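Local coordinates for oxalate-binding protein (Thermotoga maritima, PDB 1O4T), which binds oxalate through a manganese ion held in a double-stranded beta-helix (cupin) fold and is probably an oxalate decarboxylase, at residues A[70-84]-A[102-116]. Residues are numbered along the deposited sequence; the frame is centred on the assembly and turned at random.
Sequences VGLHKHEGEFEIYYI and AGDVCFTDSGESHSI. With MN (manganese (II) ion), chain C; OXL (oxalate ion), chain D.
Oxalate O3 is gripped twice: it sits 2.1 Å from the manganese, itself bound by His114 NE2 of 102-116 at 2.2 Å, and takes a hydrogen bond of 2.6 Å from Tyr82 OH, which reaches it in the plane of the phenol ring and lies over one face of the His114 imidazole. The phenol and imidazole planes are 22° apart, but the rings are slid so that they barely overlap. With O4, O3 makes oxalate a bidentate, chelating ligand; His73 NE2, His75 NE2 and Glu80 OE2 of 70-84 complete six donor atoms, the classic cupin metal site. Two of the imidazoles have their rotation fixed by acceptors close to the ring plane: His73 ND1 donates to Gly71 O at 2.8 Å, and His75 ND1 to Glu78 OE2, while OE1 of that carboxylate forms a salt bridge with Arg57. His114 has CG wedged between backbone N and carbonyl carbon (chi1 69°), which sets its side chain beside that of His73, pointing the same way, with NE2 on the metal. On the other side of the phenol, Tyr82 CE1 packs on Ile116 CG2 at 3.8 Å. Antiparallel pairing holds this geometry: His73 and His114 form a hydrogen-bonded pair, as do Glu80 with Thr108 and Tyr82 with Cys106. Asp104 to Cys106 pair antiparallel with a strand of the second subunit, so the sheet runs on across the interface. One strand pair thus supplies His73 and His114, the other Glu80, and the intervening loop His75, to an ion whose charge probably helps hold the oxalate dianion.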
loop_
_atom_site.group_PDB
_atom_site.type_symbol
_atom_site.label_atom_id
_atom_site.label_comp_id
_atom_site.label_asym_id
_atom_site.label_seq_id
_atom_site.Cartn_x
_atom_site.Cartn_y
_atom_site.Cartn_z
ATOM N N VAL A 70 3.743 -12.501 12.753
ATOM C CA VAL A 70 3.542 -11.382 13.677
ATOM C C VAL A 70 2.458 -11.839 14.638
ATOM O O VAL A 70 1.410 -12.296 14.212
ATOM C CB VAL A 70 3.066 -10.128 12.973
ATOM C CG1 VAL A 70 2.842 -9.025 13.966
ATOM C CG2 VAL A 70 4.054 -9.711 11.901
ATOM N N GLY A 71 2.718 -11.703 15.936
ATOM C CA GLY A 71 1.874 -12.263 16.970
ATOM C C GLY A 71 0.617 -11.471 17.171
ATOM O O GLY A 71 0.495 -10.351 16.687
ATOM N N LEU A 72 -0.336 -12.074 17.871
ATOM C CA LEU A 72 -1.616 -11.428 18.127
ATOM C C LEU A 72 -1.413 -10.166 18.947
ATOM O O LEU A 72 -0.724 -10.184 19.965
ATOM C CB LEU A 72 -2.602 -12.401 18.820
ATOM C CG LEU A 72 -4.058 -11.958 19.074
ATOM C CD1 LEU A 72 -4.842 -11.900 17.769
ATOM C CD2 LEU A 72 -4.758 -12.890 20.057
ATOM N N HIS A 73 -1.971 -9.047 18.460
ATOM C CA HIS A 73 -1.963 -7.806 19.204
ATOM C C HIS A 73 -3.147 -6.969 18.785
ATOM O O HIS A 73 -3.711 -7.150 17.709
ATOM C CB HIS A 73 -0.696 -6.996 18.943
ATOM C CG HIS A 73 -0.520 -6.652 17.506
ATOM N ND1 HIS A 73 -0.236 -7.605 16.557
ATOM C CD2 HIS A 73 -0.674 -5.485 16.839
ATOM C CE1 HIS A 73 -0.183 -7.030 15.366
ATOM N NE2 HIS A 73 -0.428 -5.743 15.512
ATOM N N LYS A 74 -3.467 -6.024 19.653
ATOM C CA LYS A 74 -4.646 -5.191 19.565
ATOM C C LYS A 74 -4.284 -3.788 19.101
ATOM O O LYS A 74 -3.227 -3.265 19.444
ATOM C CB LYS A 74 -5.264 -5.080 20.959
ATOM C CG LYS A 74 -6.559 -4.328 21.002
ATOM C CD LYS A 74 -7.138 -4.404 22.370
ATOM C CE LYS A 74 -8.442 -3.636 22.470
ATOM N NZ LYS A 74 -8.892 -3.713 23.870
ATOM N N HIS A 75 -5.200 -3.194 18.341
ATOM C CA HIS A 75 -5.130 -1.803 17.919
ATOM C C HIS A 75 -6.276 -1.007 18.543
ATOM O O HIS A 75 -7.407 -1.442 18.512
ATOM C CB HIS A 75 -5.146 -1.752 16.387
ATOM C CG HIS A 75 -3.861 -2.213 15.768
ATOM N ND1 HIS A 75 -2.751 -1.400 15.707
ATOM C CD2 HIS A 75 -3.474 -3.415 15.269
ATOM C CE1 HIS A 75 -1.744 -2.070 15.178
ATOM N NE2 HIS A 75 -2.159 -3.288 14.871
ATOM N N GLU A 76 -5.976 0.121 19.176
ATOM C CA GLU A 76 -7.027 0.972 19.723
ATOM C C GLU A 76 -6.721 2.402 19.379
ATOM O O GLU A 76 -5.583 2.849 19.535
ATOM C CB GLU A 76 -7.202 0.808 21.260
ATOM C CG GLU A 76 -5.917 0.504 22.006
ATOM C CD GLU A 76 -6.121 0.055 23.440
ATOM O OE1 GLU A 76 -7.098 0.489 24.127
ATOM O OE2 GLU A 76 -5.259 -0.748 23.883
ATOM N N GLY A 77 -7.737 3.106 18.890
ATOM C CA GLY A 77 -7.586 4.475 18.487
ATOM C C GLY A 77 -6.887 4.626 17.145
ATOM O O GLY A 77 -6.420 5.717 16.814
ATOM N N GLU A 78 -6.831 3.546 16.379
ATOM C CA GLU A 78 -6.221 3.531 15.051
ATOM C C GLU A 78 -6.746 2.318 14.299
ATOM O O GLU A 78 -7.426 1.479 14.880
ATOM C CB GLU A 78 -4.690 3.449 15.151
ATOM C CG GLU A 78 -4.197 2.173 15.798
ATOM C CD GLU A 78 -2.786 2.243 16.351
ATOM O OE1 GLU A 78 -2.217 3.356 16.409
ATOM O OE2 GLU A 78 -2.273 1.157 16.737
ATOM N N PHE A 79 -6.423 2.225 13.011
ATOM C CA PHE A 79 -6.740 1.037 12.254
ATOM C C PHE A 79 -5.575 0.682 11.354
ATOM O O PHE A 79 -4.753 1.540 11.042
ATOM C CB PHE A 79 -8.077 1.171 11.505
ATOM C CG PHE A 79 -8.096 2.234 10.440
ATOM C CD1 PHE A 79 -8.520 3.508 10.733
ATOM C CD2 PHE A 79 -7.705 1.945 9.137
ATOM C CE1 PHE A 79 -8.555 4.477 9.770
ATOM C CE2 PHE A 79 -7.711 2.950 8.157
ATOM C CZ PHE A 79 -8.161 4.222 8.494
ATOM N N GLU A 80 -5.480 -0.589 10.990
ATOM C CA GLU A 80 -4.395 -1.082 10.137
ATOM C C GLU A 80 -4.877 -1.810 8.897
ATOM O O GLU A 80 -5.835 -2.564 8.939
ATOM C CB GLU A 80 -3.470 -2.001 10.934
ATOM C CG GLU A 80 -2.086 -2.081 10.331
ATOM C CD GLU A 80 -1.067 -2.725 11.231
ATOM O OE1 GLU A 80 0.092 -2.870 10.809
ATOM O OE2 GLU A 80 -1.421 -3.092 12.343
ATOM N N ILE A 81 -4.175 -1.572 7.798
ATOM C CA ILE A 81 -4.407 -2.227 6.537
ATOM C C ILE A 81 -3.129 -2.981 6.169
ATOM O O ILE A 81 -2.046 -2.425 6.194
ATOM C CB ILE A 81 -4.704 -1.176 5.431
ATOM C CG1 ILE A 81 -5.846 -0.243 5.844
ATOM C CG2 ILE A 81 -4.983 -1.872 4.074
ATOM C CD1 ILE A 81 -5.819 1.057 5.047
ATOM N N TYR A 82 -3.245 -4.253 5.825
ATOM C CA TYR A 82 -2.195 -4.933 5.111
ATOM C C TYR A 82 -2.576 -5.069 3.628
ATOM O O TYR A 82 -3.721 -5.409 3.291
ATOM C CB TYR A 82 -2.016 -6.341 5.644
ATOM C CG TYR A 82 -1.599 -6.560 7.088
ATOM C CD1 TYR A 82 -1.797 -7.803 7.688
ATOM C CD2 TYR A 82 -0.976 -5.564 7.846
ATOM C CE1 TYR A 82 -1.373 -8.050 8.964
ATOM C CE2 TYR A 82 -0.549 -5.809 9.117
ATOM C CZ TYR A 82 -0.758 -7.050 9.693
ATOM O OH TYR A 82 -0.340 -7.268 11.010
ATOM N N TYR A 83 -1.622 -4.804 2.733
ATOM C CA TYR A 83 -1.723 -5.229 1.336
ATOM C C TYR A 83 -0.657 -6.313 1.059
ATOM O O TYR A 83 0.565 -6.091 1.155
ATOM C CB TYR A 83 -1.594 -4.043 0.377
ATOM C CG TYR A 83 -1.820 -4.469 -1.057
ATOM C CD1 TYR A 83 -3.075 -4.382 -1.634
ATOM C CD2 TYR A 83 -0.795 -4.979 -1.811
ATOM C CE1 TYR A 83 -3.318 -4.839 -2.945
ATOM C CE2 TYR A 83 -1.003 -5.421 -3.138
ATOM C CZ TYR A 83 -2.286 -5.338 -3.702
ATOM O OH TYR A 83 -2.520 -5.779 -4.987
ATOM N N ILE A 84 -1.122 -7.511 0.737
ATOM C CA ILE A 84 -0.220 -8.638 0.538
ATOM C C ILE A 84 0.461 -8.518 -0.817
ATOM O O ILE A 84 -0.208 -8.507 -1.866
ATOM C CB ILE A 84 -0.980 -9.988 0.638
ATOM C CG1 ILE A 84 -1.868 -10.065 1.885
ATOM C CG2 ILE A 84 0.009 -11.189 0.582
ATOM C CD1 ILE A 84 -1.135 -9.740 3.203
ATOM N N ALA A 102 -0.975 -12.798 -2.274
ATOM C CA ALA A 102 -0.719 -11.616 -3.066
ATOM C C ALA A 102 -1.994 -11.028 -3.641
ATOM O O ALA A 102 -2.807 -11.717 -4.255
ATOM C CB ALA A 102 0.269 -11.952 -4.179
ATOM N N GLY A 103 -2.164 -9.734 -3.429
ATOM C CA GLY A 103 -3.334 -9.032 -3.938
ATOM C C GLY A 103 -4.424 -8.824 -2.890
ATOM O O GLY A 103 -5.330 -8.037 -3.092
ATOM N N ASP A 104 -4.341 -9.537 -1.767
ATOM C CA ASP A 104 -5.351 -9.399 -0.708
ATOM C C ASP A 104 -5.128 -8.169 0.165
ATOM O O ASP A 104 -4.000 -7.818 0.543
ATOM C CB ASP A 104 -5.380 -10.647 0.169
ATOM C CG ASP A 104 -5.942 -11.863 -0.543
ATOM O OD1 ASP A 104 -6.564 -11.787 -1.645
ATOM O OD2 ASP A 104 -5.778 -12.986 -0.057
ATOM N N VAL A 105 -6.221 -7.529 0.522
ATOM C CA VAL A 105 -6.202 -6.438 1.506
ATOM C C VAL A 105 -6.724 -7.014 2.812
ATOM O O VAL A 105 -7.783 -7.627 2.818
ATOM C CB VAL A 105 -7.108 -5.297 1.069
ATOM C CG1 VAL A 105 -7.236 -4.217 2.152
ATOM C CG2 VAL A 105 -6.610 -4.708 -0.225
ATOM N N CYS A 106 -5.982 -6.807 3.908
ATOM C CA CYS A 106 -6.446 -7.188 5.256
ATOM C C CYS A 106 -6.671 -5.941 6.054
ATOM O O CYS A 106 -5.732 -5.159 6.225
ATOM C CB CYS A 106 -5.409 -8.058 5.952
ATOM S SG CYS A 106 -4.839 -9.441 4.962
ATOM N N PHE A 107 -7.896 -5.750 6.523
ATOM C CA PHE A 107 -8.323 -4.573 7.263
ATOM C C PHE A 107 -8.607 -4.906 8.724
ATOM O O PHE A 107 -9.448 -5.778 9.035
ATOM C CB PHE A 107 -9.590 -3.990 6.634
ATOM C CG PHE A 107 -10.020 -2.703 7.253
ATOM C CD1 PHE A 107 -9.312 -1.544 7.003
ATOM C CD2 PHE A 107 -11.107 -2.650 8.110
ATOM C CE1 PHE A 107 -9.692 -0.334 7.592
ATOM C CE2 PHE A 107 -11.485 -1.463 8.705
ATOM C CZ PHE A 107 -10.771 -0.317 8.467
ATOM N N THR A 108 -7.903 -4.233 9.631
ATOM C CA THR A 108 -8.150 -4.397 11.074
ATOM C C THR A 108 -8.598 -3.085 11.683
ATOM O O THR A 108 -7.901 -2.086 11.603
ATOM C CB THR A 108 -6.900 -4.889 11.784
ATOM O OG1 THR A 108 -6.568 -6.181 11.307
ATOM C CG2 THR A 108 -7.162 -5.125 13.246
ATOM N N ASP A 109 -9.770 -3.099 12.293
ATOM C CA ASP A 109 -10.403 -1.876 12.739
ATOM C C ASP A 109 -10.015 -1.590 14.176
ATOM O O ASP A 109 -9.448 -2.451 14.870
ATOM C CB ASP A 109 -11.929 -2.007 12.621
ATOM C CG ASP A 109 -12.610 -0.695 12.279
ATOM O OD1 ASP A 109 -12.025 0.398 12.486
ATOM O OD2 ASP A 109 -13.746 -0.677 11.787
ATOM N N SER A 110 -10.355 -0.389 14.642
ATOM C CA SER A 110 -10.052 0.018 16.019
ATOM C C SER A 110 -10.748 -0.960 16.952
ATOM O O SER A 110 -11.898 -1.288 16.751
ATOM C CB SER A 110 -10.535 1.470 16.231
ATOM O OG SER A 110 -10.224 2.005 17.532
ATOM N N GLY A 111 -10.046 -1.426 17.978
ATOM C CA GLY A 111 -10.626 -2.317 18.957
ATOM C C GLY A 111 -10.432 -3.779 18.654
ATOM O O GLY A 111 -10.629 -4.598 19.539
ATOM N N GLU A 112 -10.067 -4.112 17.407
ATOM C CA GLU A 112 -9.782 -5.495 17.032
ATOM C C GLU A 112 -8.314 -5.872 17.235
ATOM O O GLU A 112 -7.437 -5.033 17.214
ATOM C CB GLU A 112 -10.128 -5.747 15.572
ATOM C CG GLU A 112 -11.526 -5.340 15.174
ATOM C CD GLU A 112 -11.907 -5.809 13.779
ATOM O OE1 GLU A 112 -11.086 -5.736 12.813
ATOM O OE2 GLU A 112 -13.061 -6.246 13.654
ATOM N N SER A 113 -8.065 -7.160 17.375
ATOM C CA SER A 113 -6.723 -7.703 17.473
ATOM C C SER A 113 -6.480 -8.558 16.253
ATOM O O SER A 113 -7.425 -9.175 15.736
ATOM C CB SER A 113 -6.577 -8.558 18.720
ATOM O OG SER A 113 -6.859 -7.825 19.890
ATOM N N HIS A 114 -5.222 -8.593 15.787
ATOM C CA HIS A 114 -4.851 -9.406 14.642
ATOM C C HIS A 114 -3.446 -10.014 14.746
ATOM O O HIS A 114 -2.661 -9.651 15.645
ATOM C CB HIS A 114 -4.999 -8.628 13.291
ATOM C CG HIS A 114 -4.011 -7.515 13.087
ATOM N ND1 HIS A 114 -4.025 -6.727 11.952
ATOM C CD2 HIS A 114 -3.049 -6.999 13.887
ATOM C CE1 HIS A 114 -3.093 -5.789 12.048
ATOM N NE2 HIS A 114 -2.485 -5.928 13.213
ATOM N N SER A 115 -3.173 -10.933 13.806
ATOM C CA SER A 115 -1.878 -11.594 13.666
ATOM C C SER A 115 -1.780 -12.037 12.234
ATOM O O SER A 115 -2.795 -12.041 11.523
ATOM C CB SER A 115 -1.754 -12.810 14.579
ATOM O OG SER A 115 -2.703 -13.793 14.274
ATOM N N ILE A 116 -0.588 -12.434 11.803
ATOM C CA ILE A 116 -0.433 -12.963 10.459
ATOM C C ILE A 116 0.727 -13.927 10.442
ATOM O O ILE A 116 1.782 -13.644 11.036
ATOM C CB ILE A 116 -0.255 -11.792 9.417
ATOM C CG1 ILE A 116 -0.136 -12.316 7.987
ATOM C CG2 ILE A 116 0.936 -10.919 9.747
ATOM C CD1 ILE A 116 -0.445 -11.229 6.898
HETATM MN MN MN C . -0.959 -4.521 13.808
HETATM C C1 OXL D . 1.575 -4.739 12.664
HETATM C C2 OXL D . 1.793 -3.693 13.667
HETATM O O1 OXL D . 2.590 -4.932 11.796
HETATM O O2 OXL D . 3.045 -3.208 13.762
HETATM O O3 OXL D . 0.508 -5.385 12.596
HETATM O O4 OXL D . 0.876 -3.240 14.359
#